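Local coordinates for protein gastrodianin-4 (Gastrodia elata, PDB 1XD6) that probably binds mannose as a monomeric bulb-type lectin of an orchid and is thought to act against fungi, at residues 27-32 with 47-52. Sequence-based numbering, arbitrary orientation.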
loop_
_atom_site.group_PDB
_atom_site.type_symbol
_atom_site.label_atom_id
_atom_site.label_comp_id
_atom_site.label_asym_id
_atom_site.label_seq_id
_atom_site.Cartn_x
_atom_site.Cartn_y
_atom_site.Cartn_z
ATOM N N ASN A 27 0.326 6.942 11.336
ATOM C CA ASN A 27 -0.486 6.914 12.549
ATOM C C ASN A 27 -1.746 7.756 12.398
ATOM O O ASN A 27 -2.729 7.551 13.118
ATOM C CB ASN A 27 0.337 7.429 13.741
ATOM C CG ASN A 27 0.467 8.927 13.729
ATOM O OD1 ASN A 27 1.194 9.489 12.901
ATOM N ND2 ASN A 27 -0.286 9.605 14.611
ATOM N N ASP A 28 -1.708 8.724 11.483
ATOM C CA ASP A 28 -2.883 9.534 11.165
ATOM C C ASP A 28 -3.830 8.855 10.174
ATOM O O ASP A 28 -4.783 9.471 9.684
ATOM C CB ASP A 28 -2.470 10.936 10.676
ATOM C CG ASP A 28 -1.923 10.932 9.252
ATOM O OD1 ASP A 28 -1.575 9.846 8.740
ATOM O OD2 ASP A 28 -1.807 11.977 8.577
ATOM N N CYS A 29 -3.561 7.582 9.885
ATOM C CA CYS A 29 -4.398 6.775 8.979
ATOM C C CYS A 29 -4.249 7.090 7.489
ATOM O O CYS A 29 -4.940 6.495 6.666
ATOM C CB CYS A 29 -5.881 6.806 9.371
ATOM S SG CYS A 29 -6.780 5.352 8.785
ATOM N N ASN A 30 -3.354 8.012 7.146
ATOM C CA ASN A 30 -3.060 8.296 5.743
ATOM C C ASN A 30 -2.015 7.315 5.219
ATOM O O ASN A 30 -1.037 7.015 5.905
ATOM C CB ASN A 30 -2.548 9.733 5.576
ATOM C CG ASN A 30 -2.940 10.361 4.236
ATOM O OD1 ASN A 30 -2.541 11.496 3.929
ATOM N ND2 ASN A 30 -3.691 9.634 3.432
ATOM N N LEU A 31 -2.222 6.815 4.010
ATOM C CA LEU A 31 -1.226 5.987 3.352
ATOM C C LEU A 31 -0.491 6.885 2.367
ATOM O O LEU A 31 -1.102 7.401 1.424
ATOM C CB LEU A 31 -1.880 4.800 2.626
ATOM C CG LEU A 31 -0.906 3.838 1.914
ATOM C CD1 LEU A 31 0.097 3.205 2.896
ATOM C CD2 LEU A 31 -1.690 2.767 1.154
ATOM N N VAL A 32 0.801 7.113 2.599
ATOM C CA VAL A 32 1.516 8.153 1.827
ATOM C C VAL A 32 2.789 7.656 1.138
ATOM O O VAL A 32 3.565 6.905 1.719
ATOM C CB VAL A 32 1.808 9.420 2.685
ATOM C CG1 VAL A 32 2.350 10.569 1.815
ATOM C CG2 VAL A 32 0.509 9.910 3.377
ATOM N N GLY A 47 -6.737 11.518 9.343
ATOM C CA GLY A 47 -7.769 11.952 10.276
ATOM C C GLY A 47 -9.064 11.142 10.243
ATOM O O GLY A 47 -9.968 11.371 11.057
ATOM N N LYS A 48 -9.166 10.179 9.332
ATOM C CA LYS A 48 -10.393 9.396 9.212
ATOM C C LYS A 48 -10.655 8.436 10.385
ATOM O O LYS A 48 -11.813 8.142 10.689
ATOM C CB LYS A 48 -10.413 8.617 7.895
ATOM C CG LYS A 48 -10.669 9.439 6.591
ATOM C CD LYS A 48 -11.119 10.910 6.789
ATOM C CE LYS A 48 -11.002 11.701 5.473
ATOM N NZ LYS A 48 -9.636 12.263 5.238
ATOM N N ALA A 49 -9.583 7.945 11.023
ATOM C CA ALA A 49 -9.662 6.873 12.030
ATOM C C ALA A 49 -8.330 6.737 12.747
ATOM O O ALA A 49 -7.361 7.401 12.389
ATOM C CB ALA A 49 -10.027 5.543 11.375
ATOM N N SER A 50 -8.266 5.881 13.760
ATOM C CA SER A 50 -7.001 5.692 14.451
ATOM C C SER A 50 -6.585 4.236 14.480
ATOM O O SER A 50 -7.404 3.348 14.251
ATOM C CB SER A 50 -7.033 6.317 15.846
ATOM O OG SER A 50 -8.176 5.906 16.566
ATOM N N ASN A 51 -5.297 4.003 14.727
ATOM C CA ASN A 51 -4.740 2.660 14.748
ATOM C C ASN A 51 -5.053 1.907 13.445
ATOM O O ASN A 51 -5.460 0.744 13.471
ATOM C CB ASN A 51 -5.253 1.879 15.976
ATOM C CG ASN A 51 -4.920 2.573 17.298
ATOM O OD1 ASN A 51 -3.766 2.940 17.551
ATOM N ND2 ASN A 51 -5.938 2.770 18.138
ATOM N N CYS A 52 -4.887 2.582 12.307
ATOM C CA CYS A 52 -5.085 1.932 11.029
ATOM C C CYS A 52 -3.926 1.012 10.703
ATOM O O CYS A 52 -2.786 1.270 11.119
ATOM C CB CYS A 52 -5.296 2.953 9.929
ATOM S SG CYS A 52 -6.659 4.063 10.313
HETATM O O HOH W 1 -3.227 5.713 15.269
#
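Cys29 reaches across to Cys52 and is joined to it tip to tip by a disulfide, SG to SG 2.0 Å, with a torsion of -97° about the S-S bond. The two halves approach differently: in Cys29 the sulfur lies anti to the backbone N (chi1 -155°), whereas in Cys52 it swings back toward its own N, opposite the carbonyl carbon. Alongside the bridge, the methyl of Ala49 sits 4.2 Å from Cys29 SG, a loose apolar touch, while Ala49 O comes within 3.4 Å of Cys29 CB. The bridge is buried, with Ile64 of strand 62-66 against both cysteines and Met25 of strand 21-25 against Cys52, whereas most of the 47-51 loop is exposed. One residue before Cys29, Asp28 O accepts a hydrogen bond from Gly47 N over 2.9 Å. The carboxylate of Asp28 folds back on its own backbone: OD1 accepts from Asn30 N at 3.0 Å, the donor standing 54° out of the carboxylate plane, which closes an Asx turn. Gln26 NE2 is a second donor to OD1. Farther along the loop a water links the backbones, giving a hydrogen bond to Asn27 O and accepting one from Asn51 N at 2.7 Å. Covalent bond, direct backbone bond and water bridge thus tie the turn between strands 21-25 and 31-35 to the loop that leaves strand 38-42 and enters strand 52-56. This fastens one four-stranded antiparallel sheet to the next, the intrachain disulfide between adjoining sheets that is characteristic of the beta-prism II fold of monocot mannose-binding lectins.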